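Sensor protein (Pseudomonas syringae pv. tomato, PDB 2R8R) probably forms the N-terminal, P-loop NTPase-like part of KdpD, a membrane sensor kinase that transfers a phosphoryl group from ATP to a histidine. Local coordinates at residues L57-T65 against E73-L81; L89-N97 against T104-E112. All coordinates share one frame; numbering follows the deposited sequence.

Contact 1: L57-T65 against E73-L81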
ATOM      1  N   LEU A  57       0.654 -16.765  -6.403  1.00 21.65           N
ATOM      2  CA  LEU A  57       0.264 -15.816  -7.417  1.00 21.45           C
ATOM      3  C   LEU A  57       1.429 -15.591  -8.375  1.00 21.99           C
ATOM      4  O   LEU A  57       2.590 -15.599  -7.947  1.00 22.71           O
ATOM      5  CB  LEU A  57      -0.119 -14.472  -6.774  1.00 22.01           C
ATOM      6  CG  LEU A  57      -1.359 -14.434  -5.880  1.00 20.02           C
ATOM      7  CD1 LEU A  57      -1.390 -13.148  -5.039  1.00 18.05           C
ATOM      8  CD2 LEU A  57      -2.624 -14.598  -6.698  1.00 16.86           C
ATOM      9  N   PRO A  58       1.139 -15.393  -9.678  1.00 21.89           N
ATOM     10  CA  PRO A  58       2.209 -14.997 -10.566  1.00 21.76           C
ATOM     11  C   PRO A  58       2.845 -13.686 -10.085  1.00 22.48           C
ATOM     12  O   PRO A  58       2.144 -12.799  -9.550  1.00 21.50           O
ATOM     13  CB  PRO A  58       1.490 -14.798 -11.901  1.00 21.88           C
ATOM     14  CG  PRO A  58       0.264 -15.665 -11.782  1.00 21.97           C
ATOM     15  CD  PRO A  58      -0.151 -15.491 -10.390  1.00 21.56           C
ATOM     16  N   GLN A  59       4.159 -13.572 -10.296  1.00 22.90           N
ATOM     17  CA  GLN A  59       4.929 -12.442  -9.785  1.00 23.28           C
ATOM     18  C   GLN A  59       5.828 -11.864 -10.853  1.00 23.20           C
ATOM     19  O   GLN A  59       6.488 -12.614 -11.584  1.00 23.10           O
ATOM     20  CB  GLN A  59       5.750 -12.901  -8.607  1.00 23.45           C
ATOM     21  CG  GLN A  59       4.904 -13.250  -7.379  1.00 23.89           C
ATOM     22  CD  GLN A  59       5.709 -14.017  -6.375  1.00 26.21           C
ATOM     23  OE1 GLN A  59       6.824 -13.645  -6.074  1.00 26.90           O
ATOM     24  NE2 GLN A  59       5.153 -15.084  -5.851  1.00 28.94           N
ATOM     25  N   GLN A  60       5.846 -10.526 -10.951  1.00 23.00           N
ATOM     26  CA  GLN A  60       6.708  -9.844 -11.912  1.00 22.33           C
ATOM     27  C   GLN A  60       8.007  -9.424 -11.236  1.00 22.29           C
ATOM     28  O   GLN A  60       7.977  -8.605 -10.351  1.00 21.69           O
ATOM     29  CB  GLN A  60       5.982  -8.637 -12.466  1.00 22.31           C
ATOM     30  CG  GLN A  60       6.724  -7.868 -13.545  1.00 22.15           C
ATOM     31  CD  GLN A  60       6.791  -8.614 -14.861  1.00 25.34           C
ATOM     32  OE1 GLN A  60       5.757  -8.989 -15.436  1.00 25.02           O
ATOM     33  NE2 GLN A  60       8.032  -8.845 -15.357  1.00 27.52           N
ATOM     34  N   PRO A  61       9.163  -9.985 -11.638  1.00 22.48           N
ATOM     35  CA  PRO A  61      10.382  -9.541 -10.954  1.00 23.30           C
ATOM     36  C   PRO A  61      10.531  -8.005 -10.817  1.00 24.14           C
ATOM     37  O   PRO A  61      10.264  -7.248 -11.738  1.00 24.27           O
ATOM     38  CB  PRO A  61      11.503 -10.146 -11.803  1.00 22.62           C
ATOM     39  CG  PRO A  61      10.912 -11.399 -12.300  1.00 22.78           C
ATOM     40  CD  PRO A  61       9.451 -11.033 -12.618  1.00 22.88           C
ATOM     41  N   LEU A  62      10.947  -7.561  -9.651  1.00 25.55           N
ATOM     42  CA  LEU A  62      11.235  -6.151  -9.434  1.00 26.29           C
ATOM     43  C   LEU A  62      12.508  -5.703 -10.162  1.00 27.64           C
ATOM     44  O   LEU A  62      13.395  -6.505 -10.491  1.00 26.97           O
ATOM     45  CB  LEU A  62      11.378  -5.868  -7.929  1.00 25.55           C
ATOM     46  CG  LEU A  62      10.162  -6.204  -7.060  1.00 25.57           C
ATOM     47  CD1 LEU A  62      10.592  -6.235  -5.567  1.00 24.37           C
ATOM     48  CD2 LEU A  62       8.939  -5.256  -7.285  1.00 20.41           C
ATOM     49  N   LEU A  63      12.595  -4.397 -10.386  1.00 29.56           N
ATOM     50  CA  LEU A  63      13.854  -3.778 -10.810  1.00 30.82           C
ATOM     51  C   LEU A  63      14.674  -3.373  -9.593  1.00 32.13           C
ATOM     52  O   LEU A  63      14.208  -2.621  -8.752  1.00 32.15           O
ATOM     53  CB  LEU A  63      13.584  -2.530 -11.662  1.00 31.10           C
ATOM     54  CG  LEU A  63      12.764  -2.651 -12.955  1.00 30.36           C
ATOM     55  CD1 LEU A  63      12.349  -1.268 -13.440  1.00 29.04           C
ATOM     56  CD2 LEU A  63      13.549  -3.405 -14.019  1.00 29.17           C
ATOM     57  N   ARG A  64      15.907  -3.857  -9.525  1.00 33.98           N
ATOM     58  CA  ARG A  64      16.872  -3.403  -8.530  1.00 35.34           C
ATOM     59  C   ARG A  64      17.811  -2.323  -9.057  1.00 34.77           C
ATOM     60  O   ARG A  64      18.412  -2.498 -10.102  1.00 35.50           O
ATOM     61  CB  ARG A  64      17.677  -4.599  -8.012  1.00 35.62           C
ATOM     62  CG  ARG A  64      16.916  -5.302  -6.892  1.00 37.89           C
ATOM     63  CD  ARG A  64      17.231  -6.783  -6.735  1.00 38.54           C
ATOM     64  NE  ARG A  64      16.148  -7.393  -5.961  1.00 41.95           N
ATOM     65  CZ  ARG A  64      15.005  -7.862  -6.467  1.00 42.28           C
ATOM     66  NH1 ARG A  64      14.771  -7.829  -7.784  1.00 44.42           N
ATOM     67  NH2 ARG A  64      14.096  -8.379  -5.645  1.00 40.96           N
ATOM     68  N   THR A  65      17.899  -1.195  -8.343  1.00 34.28           N
ATOM     69  CA  THR A  65      18.967  -0.228  -8.546  1.00 33.64           C
ATOM     70  C   THR A  65      19.822  -0.116  -7.279  1.00 33.14           C
ATOM     71  O   THR A  65      19.468  -0.661  -6.235  1.00 33.59           O
ATOM     72  CB  THR A  65      18.448   1.161  -8.977  1.00 33.69           C
ATOM     73  OG1 THR A  65      17.463   1.647  -8.055  1.00 33.14           O
ATOM     74  CG2 THR A  65      17.870   1.087 -10.386  1.00 32.91           C
ATOM     75  N   GLU A  73      14.263  -1.285  -4.897  1.00 30.66           N
ATOM     76  CA  GLU A  73      13.431  -2.174  -5.734  1.00 30.39           C
ATOM     77  C   GLU A  73      12.220  -1.384  -6.209  1.00 29.18           C
ATOM     78  O   GLU A  73      11.605  -0.664  -5.428  1.00 29.97           O
ATOM     79  CB  GLU A  73      12.930  -3.386  -4.945  1.00 30.51           C
ATOM     80  CG  GLU A  73      13.995  -4.250  -4.285  1.00 31.53           C
ATOM     81  CD  GLU A  73      13.397  -5.171  -3.246  1.00 33.36           C
ATOM     82  OE1 GLU A  73      12.507  -4.724  -2.479  1.00 37.03           O
ATOM     83  OE2 GLU A  73      13.783  -6.369  -3.195  1.00 38.51           O
ATOM     84  N   GLU A  74      11.903  -1.478  -7.495  1.00 27.90           N
ATOM     85  CA  GLU A  74      10.674  -0.925  -8.026  1.00 26.73           C
ATOM     86  C   GLU A  74       9.967  -1.973  -8.851  1.00 26.01           C
ATOM     87  O   GLU A  74      10.587  -2.869  -9.415  1.00 25.22           O
ATOM     88  CB  GLU A  74      10.934   0.249  -8.992  1.00 26.57           C
ATOM     89  CG  GLU A  74      11.014   1.638  -8.436  1.00 26.27           C
ATOM     90  CD  GLU A  74      10.107   1.905  -7.294  1.00 25.05           C
ATOM     91  OE1 GLU A  74       8.940   1.470  -7.352  1.00 29.29           O
ATOM     92  OE2 GLU A  74      10.558   2.585  -6.352  1.00 22.04           O
HETATM   93  N   MSE A  75       8.656  -1.796  -8.935  1.00 25.37           N
HETATM   94  CA  MSE A  75       7.829  -2.458  -9.883  1.00 25.59           C
HETATM   95  C   MSE A  75       8.378  -2.241 -11.309  1.00 24.15           C
HETATM   96  O   MSE A  75       8.798  -1.110 -11.693  1.00 22.99           O
HETATM   97  CB  MSE A  75       6.446  -1.877  -9.767  1.00 25.36           C
HETATM   98  CG  MSE A  75       5.459  -2.473 -10.645  1.00 27.08           C
HETATM   99 SE   MSE A  75       3.781  -1.503 -10.542  0.65 30.03          SE
HETATM  100  CE  MSE A  75       4.348   0.196 -11.105  1.00 28.70           C
ATOM    101  N   ASP A  76       8.401  -3.338 -12.063  1.00 22.19           N
ATOM    102  CA  ASP A  76       8.813  -3.301 -13.439  1.00 20.97           C
ATOM    103  C   ASP A  76       7.628  -2.932 -14.320  1.00 20.02           C
ATOM    104  O   ASP A  76       7.022  -3.766 -14.957  1.00 20.36           O
ATOM    105  CB  ASP A  76       9.418  -4.631 -13.839  1.00 20.64           C
ATOM    106  CG  ASP A  76      10.108  -4.576 -15.167  1.00 19.99           C
ATOM    107  OD1 ASP A  76      10.055  -3.542 -15.858  1.00 20.84           O
ATOM    108  OD2 ASP A  76      10.739  -5.578 -15.511  1.00 18.89           O
ATOM    109  N   LEU A  77       7.339  -1.641 -14.360  1.00 19.52           N
ATOM    110  CA  LEU A  77       6.198  -1.085 -15.059  1.00 19.28           C
ATOM    111  C   LEU A  77       6.185  -1.458 -16.554  1.00 19.90           C
ATOM    112  O   LEU A  77       5.149  -1.855 -17.107  1.00 20.18           O
ATOM    113  CB  LEU A  77       6.232   0.438 -14.893  1.00 19.19           C
ATOM    114  CG  LEU A  77       5.110   1.293 -15.506  1.00 19.71           C
ATOM    115  CD1 LEU A  77       3.719   0.866 -14.977  1.00 19.70           C
ATOM    116  CD2 LEU A  77       5.400   2.811 -15.237  1.00 18.62           C
ATOM    117  N   ASP A  78       7.343  -1.305 -17.185  1.00 19.50           N
ATOM    118  CA  ASP A  78       7.539  -1.614 -18.586  1.00 20.14           C
ATOM    119  C   ASP A  78       7.210  -3.061 -18.888  1.00 19.41           C
ATOM    120  O   ASP A  78       6.556  -3.323 -19.831  1.00 19.99           O
ATOM    121  CB  ASP A  78       8.999  -1.362 -19.000  1.00 20.60           C
ATOM    122  CG  ASP A  78       9.328   0.105 -19.142  1.00 22.38           C
ATOM    123  OD1 ASP A  78       8.595   0.921 -18.553  1.00 26.62           O
ATOM    124  OD2 ASP A  78      10.324   0.448 -19.843  1.00 27.46           O
ATOM    125  N   ALA A  79       7.663  -3.998 -18.075  1.00 19.38           N
ATOM    126  CA  ALA A  79       7.320  -5.396 -18.291  1.00 18.75           C
ATOM    127  C   ALA A  79       5.830  -5.654 -18.076  1.00 18.87           C
ATOM    128  O   ALA A  79       5.251  -6.481 -18.787  1.00 18.92           O
ATOM    129  CB  ALA A  79       8.168  -6.312 -17.406  1.00 17.95           C
ATOM    130  N   LEU A  80       5.210  -4.965 -17.105  1.00 18.67           N
ATOM    131  CA  LEU A  80       3.791  -5.163 -16.821  1.00 18.17           C
ATOM    132  C   LEU A  80       2.939  -4.664 -17.986  1.00 19.16           C
ATOM    133  O   LEU A  80       1.926  -5.266 -18.323  1.00 19.48           O
ATOM    134  CB  LEU A  80       3.367  -4.478 -15.493  1.00 17.99           C
ATOM    135  CG  LEU A  80       3.942  -5.068 -14.186  1.00 16.95           C
ATOM    136  CD1 LEU A  80       3.802  -4.090 -13.024  1.00 16.09           C
ATOM    137  CD2 LEU A  80       3.398  -6.452 -13.863  1.00 14.12           C
ATOM    138  N   LEU A  81       3.343  -3.563 -18.599  1.00 20.42           N
ATOM    139  CA  LEU A  81       2.584  -2.985 -19.703  1.00 21.30           C
ATOM    140  C   LEU A  81       2.701  -3.890 -20.909  1.00 22.28           C
ATOM    141  O   LEU A  81       1.739  -4.052 -21.659  1.00 22.44           O
ATOM    142  CB  LEU A  81       3.056  -1.573 -20.049  1.00 20.35           C
ATOM    143  CG  LEU A  81       2.673  -0.483 -19.052  1.00 21.43           C
ATOM    144  CD1 LEU A  81       3.556   0.760 -19.238  1.00 20.49           C
ATOM    145  CD2 LEU A  81       1.178  -0.109 -19.146  1.00 18.27           C
TER
HETATM  146  O   HOH W   1       7.398  -5.834 -10.943  1.00 21.95           O
HETATM  147  O   HOH W   2      10.431  -7.744 -14.385  1.00 27.13           O
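L63 and E74 pair through both of their backbone polar groups: L63 N gives to E74 O at 2.7 Å, and E74 N returns a bond to L63 O at 2.9 Å. One step further along, R64 and E73 face each other as a non-hydrogen-bonded pair, with their side chains on the same face of the hairpin formed by strands 63-67 and 70-74. These two side chains run side by side in the same direction. R64 NH2 reaches E73 OE2 at 3.2 Å, a salt bridge in which the guanidinium and carboxylate planes stand at 90°. On the same flank, L62 CD1 rests on E73 CB, while on the other face of the hairpin L63 CD2 comes to 3.8 Å from D76 CG, the two side chains crossing at about a right angle.

D76 sits at the N-cap of helix 77-83 and accepts from A79 N through OD1, met from above the carboxylate plane. A water links its OD2 to Q60 NE2 and P61 O; a second joins Q60 O to D76 N. CG of Q60, anti to the backbone N (chi1 -177°), lies 3.6 Å from L80 CD2; the bend at chi2 (72°) then turns the amide over A79 CB. M38 of strand 37-39 touches both Q60 and L80. Direct backbone bonds and a salt bridge thus join the two strands, whereas D76 spends OD1 on the helix cap and meets Q60 and P61 through water.

Contact 2: L89-N97 against T104-E112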
ATOM      1  N   LEU A  89      -1.300  -6.291  -8.784  1.00 14.74           N
ATOM      2  CA  LEU A  89      -1.241  -5.985  -7.362  1.00 14.73           C
ATOM      3  C   LEU A  89      -0.051  -5.090  -7.054  1.00 14.39           C
ATOM      4  O   LEU A  89       1.110  -5.411  -7.406  1.00 15.28           O
ATOM      5  CB  LEU A  89      -1.144  -7.268  -6.533  1.00 14.65           C
ATOM      6  CG  LEU A  89      -2.137  -8.347  -6.940  1.00 14.72           C
ATOM      7  CD1 LEU A  89      -1.974  -9.507  -5.958  1.00 13.75           C
ATOM      8  CD2 LEU A  89      -3.556  -7.800  -6.986  1.00 11.81           C
ATOM      9  N   VAL A  90      -0.357  -3.959  -6.430  1.00 13.94           N
ATOM     10  CA  VAL A  90       0.622  -2.872  -6.179  1.00 13.50           C
ATOM     11  C   VAL A  90       0.473  -2.328  -4.743  1.00 14.01           C
ATOM     12  O   VAL A  90      -0.435  -1.537  -4.466  1.00 13.56           O
ATOM     13  CB  VAL A  90       0.450  -1.714  -7.184  1.00 13.66           C
ATOM     14  CG1 VAL A  90       1.492  -0.563  -6.906  1.00 12.26           C
ATOM     15  CG2 VAL A  90       0.535  -2.227  -8.643  1.00 12.40           C
ATOM     16  N   ASP A  91       1.333  -2.800  -3.830  1.00 14.22           N
ATOM     17  CA  ASP A  91       1.410  -2.253  -2.476  1.00 15.22           C
ATOM     18  C   ASP A  91       1.865  -0.802  -2.489  1.00 15.50           C
ATOM     19  O   ASP A  91       2.614  -0.393  -3.364  1.00 15.84           O
ATOM     20  CB  ASP A  91       2.329  -3.104  -1.576  1.00 15.12           C
ATOM     21  CG  ASP A  91       1.543  -4.014  -0.642  1.00 19.23           C
ATOM     22  OD1 ASP A  91       0.564  -3.529  -0.014  1.00 21.44           O
ATOM     23  OD2 ASP A  91       1.910  -5.202  -0.517  1.00 21.55           O
ATOM     24  N   GLU A  92       1.355  -0.019  -1.547  1.00 15.89           N
ATOM     25  CA  GLU A  92       1.890   1.299  -1.241  1.00 16.39           C
ATOM     26  C   GLU A  92       1.683   2.391  -2.291  1.00 15.82           C
ATOM     27  O   GLU A  92       2.623   2.824  -2.961  1.00 15.71           O
ATOM     28  CB  GLU A  92       3.348   1.179  -0.780  1.00 16.00           C
ATOM     29  CG  GLU A  92       3.368   0.404   0.552  1.00 17.96           C
ATOM     30  CD  GLU A  92       4.743   0.125   1.157  1.00 20.09           C
ATOM     31  OE1 GLU A  92       5.772   0.710   0.689  1.00 26.34           O
ATOM     32  OE2 GLU A  92       4.759  -0.693   2.128  1.00 24.81           O
ATOM     33  N   LEU A  93       0.432   2.851  -2.355  1.00 14.77           N
ATOM     34  CA  LEU A  93      -0.069   3.789  -3.353  1.00 14.93           C
ATOM     35  C   LEU A  93       0.641   5.169  -3.308  1.00 15.52           C
ATOM     36  O   LEU A  93       0.788   5.836  -4.353  1.00 16.25           O
ATOM     37  CB  LEU A  93      -1.586   3.965  -3.111  1.00 14.16           C
ATOM     38  CG  LEU A  93      -2.445   4.935  -3.922  1.00 14.17           C
ATOM     39  CD1 LEU A  93      -2.385   4.688  -5.460  1.00 12.68           C
ATOM     40  CD2 LEU A  93      -3.870   4.865  -3.407  1.00 13.45           C
ATOM     41  N   ALA A  94       1.029   5.586  -2.102  1.00 15.19           N
ATOM     42  CA  ALA A  94       1.807   6.824  -1.838  1.00 15.52           C
ATOM     43  C   ALA A  94       3.341   6.756  -2.043  1.00 15.41           C
ATOM     44  O   ALA A  94       4.009   7.757  -1.911  1.00 16.26           O
ATOM     45  CB  ALA A  94       1.513   7.336  -0.423  1.00 15.01           C
ATOM     46  N   HIS A  95       3.882   5.600  -2.376  1.00 15.31           N
ATOM     47  CA  HIS A  95       5.305   5.447  -2.633  1.00 15.94           C
ATOM     48  C   HIS A  95       5.906   6.436  -3.630  1.00 17.00           C
ATOM     49  O   HIS A  95       5.375   6.681  -4.736  1.00 17.39           O
ATOM     50  CB  HIS A  95       5.537   4.021  -3.105  1.00 15.85           C
ATOM     51  CG  HIS A  95       6.968   3.645  -3.336  1.00 14.94           C
ATOM     52  ND1 HIS A  95       7.816   3.260  -2.317  1.00 16.75           N
ATOM     53  CD2 HIS A  95       7.661   3.470  -4.481  1.00 13.74           C
ATOM     54  CE1 HIS A  95       8.984   2.905  -2.830  1.00 13.43           C
ATOM     55  NE2 HIS A  95       8.914   3.034  -4.139  1.00 16.00           N
ATOM     56  N   THR A  96       7.038   6.995  -3.231  1.00 18.06           N
ATOM     57  CA  THR A  96       7.872   7.822  -4.099  1.00 18.19           C
ATOM     58  C   THR A  96       8.916   6.896  -4.706  1.00 18.61           C
ATOM     59  O   THR A  96       9.642   6.236  -3.974  1.00 19.40           O
ATOM     60  CB  THR A  96       8.523   8.974  -3.290  1.00 18.52           C
ATOM     61  OG1 THR A  96       7.492   9.883  -2.888  1.00 18.34           O
ATOM     62  CG2 THR A  96       9.565   9.758  -4.115  1.00 17.88           C
ATOM     63  N   ASN A  97       8.945   6.809  -6.038  1.00 18.52           N
ATOM     64  CA  ASN A  97       9.777   5.839  -6.740  1.00 18.08           C
ATOM     65  C   ASN A  97      11.283   6.119  -6.631  1.00 18.01           C
ATOM     66  O   ASN A  97      11.696   7.229  -6.404  1.00 18.13           O
ATOM     67  CB  ASN A  97       9.404   5.772  -8.234  1.00 18.52           C
ATOM     68  CG  ASN A  97       8.009   5.227  -8.483  1.00 18.64           C
ATOM     69  OD1 ASN A  97       7.439   4.541  -7.645  1.00 21.12           O
ATOM     70  ND2 ASN A  97       7.458   5.533  -9.650  1.00 17.01           N
ATOM     71  N   THR A 104       7.804  10.113 -10.936  1.00 17.75           N
ATOM     72  CA  THR A 104       8.116  10.494  -9.563  1.00 17.72           C
ATOM     73  C   THR A 104       7.461   9.563  -8.541  1.00 17.61           C
ATOM     74  O   THR A 104       8.102   9.128  -7.568  1.00 17.87           O
ATOM     75  CB  THR A 104       7.675  11.958  -9.336  1.00 17.78           C
ATOM     76  OG1 THR A 104       8.411  12.798 -10.246  1.00 18.15           O
ATOM     77  CG2 THR A 104       7.951  12.435  -7.875  1.00 18.39           C
ATOM     78  N   LYS A 105       6.191   9.240  -8.787  1.00 16.99           N
ATOM     79  CA  LYS A 105       5.340   8.592  -7.820  1.00 15.73           C
ATOM     80  C   LYS A 105       4.803   7.288  -8.367  1.00 15.64           C
ATOM     81  O   LYS A 105       4.488   7.166  -9.554  1.00 15.85           O
ATOM     82  CB  LYS A 105       4.157   9.505  -7.470  1.00 15.27           C
ATOM     83  CG  LYS A 105       4.483  10.798  -6.746  1.00 16.14           C
ATOM     84  CD  LYS A 105       5.155  10.679  -5.367  1.00 16.37           C
ATOM     85  CE  LYS A 105       4.203  10.180  -4.279  1.00 19.83           C
ATOM     86  NZ  LYS A 105       4.659  10.282  -2.820  1.00 18.40           N
ATOM     87  N   ARG A 106       4.644   6.313  -7.484  1.00 16.03           N
ATOM     88  CA  ARG A 106       4.018   5.040  -7.846  1.00 15.30           C
ATOM     89  C   ARG A 106       2.548   5.165  -8.248  1.00 15.54           C
ATOM     90  O   ARG A 106       2.108   4.398  -9.057  1.00 14.99           O
ATOM     91  CB  ARG A 106       4.180   4.050  -6.725  1.00 15.47           C
ATOM     92  CG  ARG A 106       3.620   2.674  -7.001  1.00 15.22           C
ATOM     93  CD  ARG A 106       3.980   1.747  -5.842  1.00 14.96           C
ATOM     94  NE  ARG A 106       5.380   1.350  -5.905  1.00 12.23           N
ATOM     95  CZ  ARG A 106       5.998   0.638  -4.969  1.00 13.85           C
ATOM     96  NH1 ARG A 106       5.335   0.241  -3.874  1.00 11.83           N
ATOM     97  NH2 ARG A 106       7.289   0.309  -5.134  1.00 12.41           N
ATOM     98  N   TRP A 107       1.807   6.143  -7.707  1.00 16.15           N
ATOM     99  CA  TRP A 107       0.445   6.395  -8.154  1.00 16.08           C
ATOM    100  C   TRP A 107       0.378   6.695  -9.655  1.00 15.93           C
ATOM    101  O   TRP A 107      -0.551   6.258 -10.301  1.00 14.69           O
ATOM    102  CB  TRP A 107      -0.300   7.442  -7.312  1.00 16.72           C
ATOM    103  CG  TRP A 107       0.130   8.901  -7.390  1.00 18.03           C
ATOM    104  CD1 TRP A 107       0.833   9.586  -6.446  1.00 18.31           C
ATOM    105  CD2 TRP A 107      -0.190   9.855  -8.420  1.00 18.87           C
ATOM    106  NE1 TRP A 107       0.988  10.901  -6.827  1.00 19.74           N
ATOM    107  CE2 TRP A 107       0.393  11.089  -8.044  1.00 20.36           C
ATOM    108  CE3 TRP A 107      -0.899   9.785  -9.628  1.00 18.94           C
ATOM    109  CZ2 TRP A 107       0.291  12.241  -8.833  1.00 18.26           C
ATOM    110  CZ3 TRP A 107      -0.999  10.927 -10.412  1.00 19.34           C
ATOM    111  CH2 TRP A 107      -0.403  12.132 -10.013  1.00 18.30           C
ATOM    112  N   GLN A 108       1.389   7.369 -10.205  1.00 15.77           N
ATOM    113  CA  GLN A 108       1.480   7.583 -11.659  1.00 15.60           C
ATOM    114  C   GLN A 108       1.720   6.308 -12.440  1.00 14.47           C
ATOM    115  O   GLN A 108       1.199   6.156 -13.531  1.00 14.96           O
ATOM    116  CB  GLN A 108       2.601   8.558 -12.002  1.00 15.83           C
ATOM    117  CG  GLN A 108       2.391   9.927 -11.506  1.00 15.73           C
ATOM    118  CD  GLN A 108       3.630  10.778 -11.688  1.00 17.11           C
ATOM    119  OE1 GLN A 108       4.349  10.999 -10.734  1.00 15.92           O
ATOM    120  NE2 GLN A 108       3.908  11.222 -12.940  1.00 20.31           N
ATOM    121  N   ASP A 109       2.551   5.418 -11.911  1.00 14.04           N
ATOM    122  CA  ASP A 109       2.711   4.082 -12.458  1.00 14.39           C
ATOM    123  C   ASP A 109       1.360   3.371 -12.578  1.00 14.39           C
ATOM    124  O   ASP A 109       1.031   2.776 -13.593  1.00 14.97           O
ATOM    125  CB  ASP A 109       3.593   3.212 -11.552  1.00 14.88           C
ATOM    126  CG  ASP A 109       5.072   3.659 -11.486  1.00 16.62           C
ATOM    127  OD1 ASP A 109       5.508   4.613 -12.202  1.00 16.71           O
ATOM    128  OD2 ASP A 109       5.794   3.000 -10.705  1.00 12.79           O
ATOM    129  N   ILE A 110       0.589   3.438 -11.499  1.00 14.74           N
ATOM    130  CA  ILE A 110      -0.746   2.903 -11.436  1.00 13.94           C
ATOM    131  C   ILE A 110      -1.687   3.543 -12.450  1.00 14.08           C
ATOM    132  O   ILE A 110      -2.434   2.846 -13.123  1.00 14.69           O
ATOM    133  CB  ILE A 110      -1.326   3.025  -9.979  1.00 13.36           C
ATOM    134  CG1 ILE A 110      -0.617   2.004  -9.073  1.00 13.34           C
ATOM    135  CG2 ILE A 110      -2.810   2.846 -10.005  1.00 10.20           C
ATOM    136  CD1 ILE A 110      -0.776   2.207  -7.579  1.00 13.91           C
ATOM    137  N   GLN A 111      -1.660   4.859 -12.574  1.00 14.83           N
ATOM    138  CA  GLN A 111      -2.557   5.503 -13.526  1.00 15.91           C
ATOM    139  C   GLN A 111      -2.246   4.988 -14.923  1.00 14.52           C
ATOM    140  O   GLN A 111      -3.148   4.775 -15.690  1.00 14.98           O
ATOM    141  CB  GLN A 111      -2.484   7.060 -13.489  1.00 16.68           C
ATOM    142  CG  GLN A 111      -2.915   7.787 -12.210  1.00 20.04           C
ATOM    143  CD  GLN A 111      -4.330   7.486 -11.780  1.00 26.56           C
ATOM    144  OE1 GLN A 111      -5.255   7.497 -12.593  1.00 31.83           O
ATOM    145  NE2 GLN A 111      -4.521   7.236 -10.478  1.00 31.03           N
ATOM    146  N   GLU A 112      -0.970   4.781 -15.235  1.00 14.59           N
ATOM    147  CA  GLU A 112      -0.543   4.275 -16.547  1.00 14.69           C
ATOM    148  C   GLU A 112      -1.032   2.866 -16.855  1.00 14.22           C
ATOM    149  O   GLU A 112      -1.420   2.574 -17.976  1.00 14.25           O
ATOM    150  CB  GLU A 112       0.992   4.292 -16.714  1.00 14.26           C
ATOM    151  CG  GLU A 112       1.400   4.179 -18.162  1.00 13.81           C
ATOM    152  CD  GLU A 112       2.875   4.283 -18.433  1.00 15.99           C
ATOM    153  OE1 GLU A 112       3.689   4.112 -17.503  1.00 18.87           O
ATOM    154  OE2 GLU A 112       3.224   4.527 -19.626  1.00 17.26           O
TER
HETATM  155  O   HOH W   3       6.803  -0.807  -1.722  1.00 20.15           O
HETATM  156  O   HOH W   4       2.770   7.232  -5.188  1.00 14.61           O
HETATM  157  O   HOH W   5      10.990   9.752  -7.338  1.00 40.00           O
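R106 lays its guanidinium flat on the H95 ring, centres 3.7 Å apart and planes 24° from parallel, with NH2 over the rim of the ring near CD2. The extended start of the R106 chain, CG anti to the backbone N (chi1 -178°), runs it alongside V90 in the opposite direction, CD 3.6 Å from V90 CG1, and a bend at chi3 then turns the group onto one face of the H95 ring. From there NH1 gives a bond to D91 O at 2.8 Å, coming from above the carbonyl plane, and a water ties the same nitrogen to E92 OE1. The carboxylate of E74, on the hairpin outside these segments, binds both stacked partners, R106 NH2 and H95 NE2, which probably holds the stack in place and offsets its charge.

All this lies in the beta-alpha-beta unit of strand 87-90, helix 106-115 and strand 119-125, where the loop after the first strand doubles back over the start of the helix. D91, at the strand's end, turns away to T20 and T123, beside a probable Walker A P-loop. Deeper in, I110 CD1 is wedged between V90 CG1 and L93 CD1, 3.6 Å from each; I110 and L93 cross at about a right angle.

At the helix start the backbones bridge, R106 N bonding to H95 O and N97 N to T104 O. K105, bent at chi2 and chi3, curls its chain back, and its NZ reaches A94 O at 2.8 Å and T96 OG1 at 2.9 Å, with T147 O as a further acceptor. The amide of N97 approaches D109 from the opposite direction, ND2 making a weak bond to OD2; H103 holds both groups, its O accepting from N97 ND2 and its ND1 bonded to D109 OD1.

Overall arrangement
Contact 1 closes before contact 2 opens along the chain, and their centres lie 12 Å apart. E74 joins them from the hairpin, its OE2 2.8 Å from H95 NE2 and its OE1 3.0 Å from R106 NH2. The second seam is packing: L77 touches D109 and E112, and L81 touches E112, so helix 77-83 lies beside helix 106-115, while M75, just ahead of the former helix, also packs on D109. D91 of contact 2 lies about 6 Å, side chain to ion, from a bound sulfate and touches residues of the probable P-loop. A glycerol, probably from the crystallisation liquor, lies about 4 Å from the L62 side chain in contact 1.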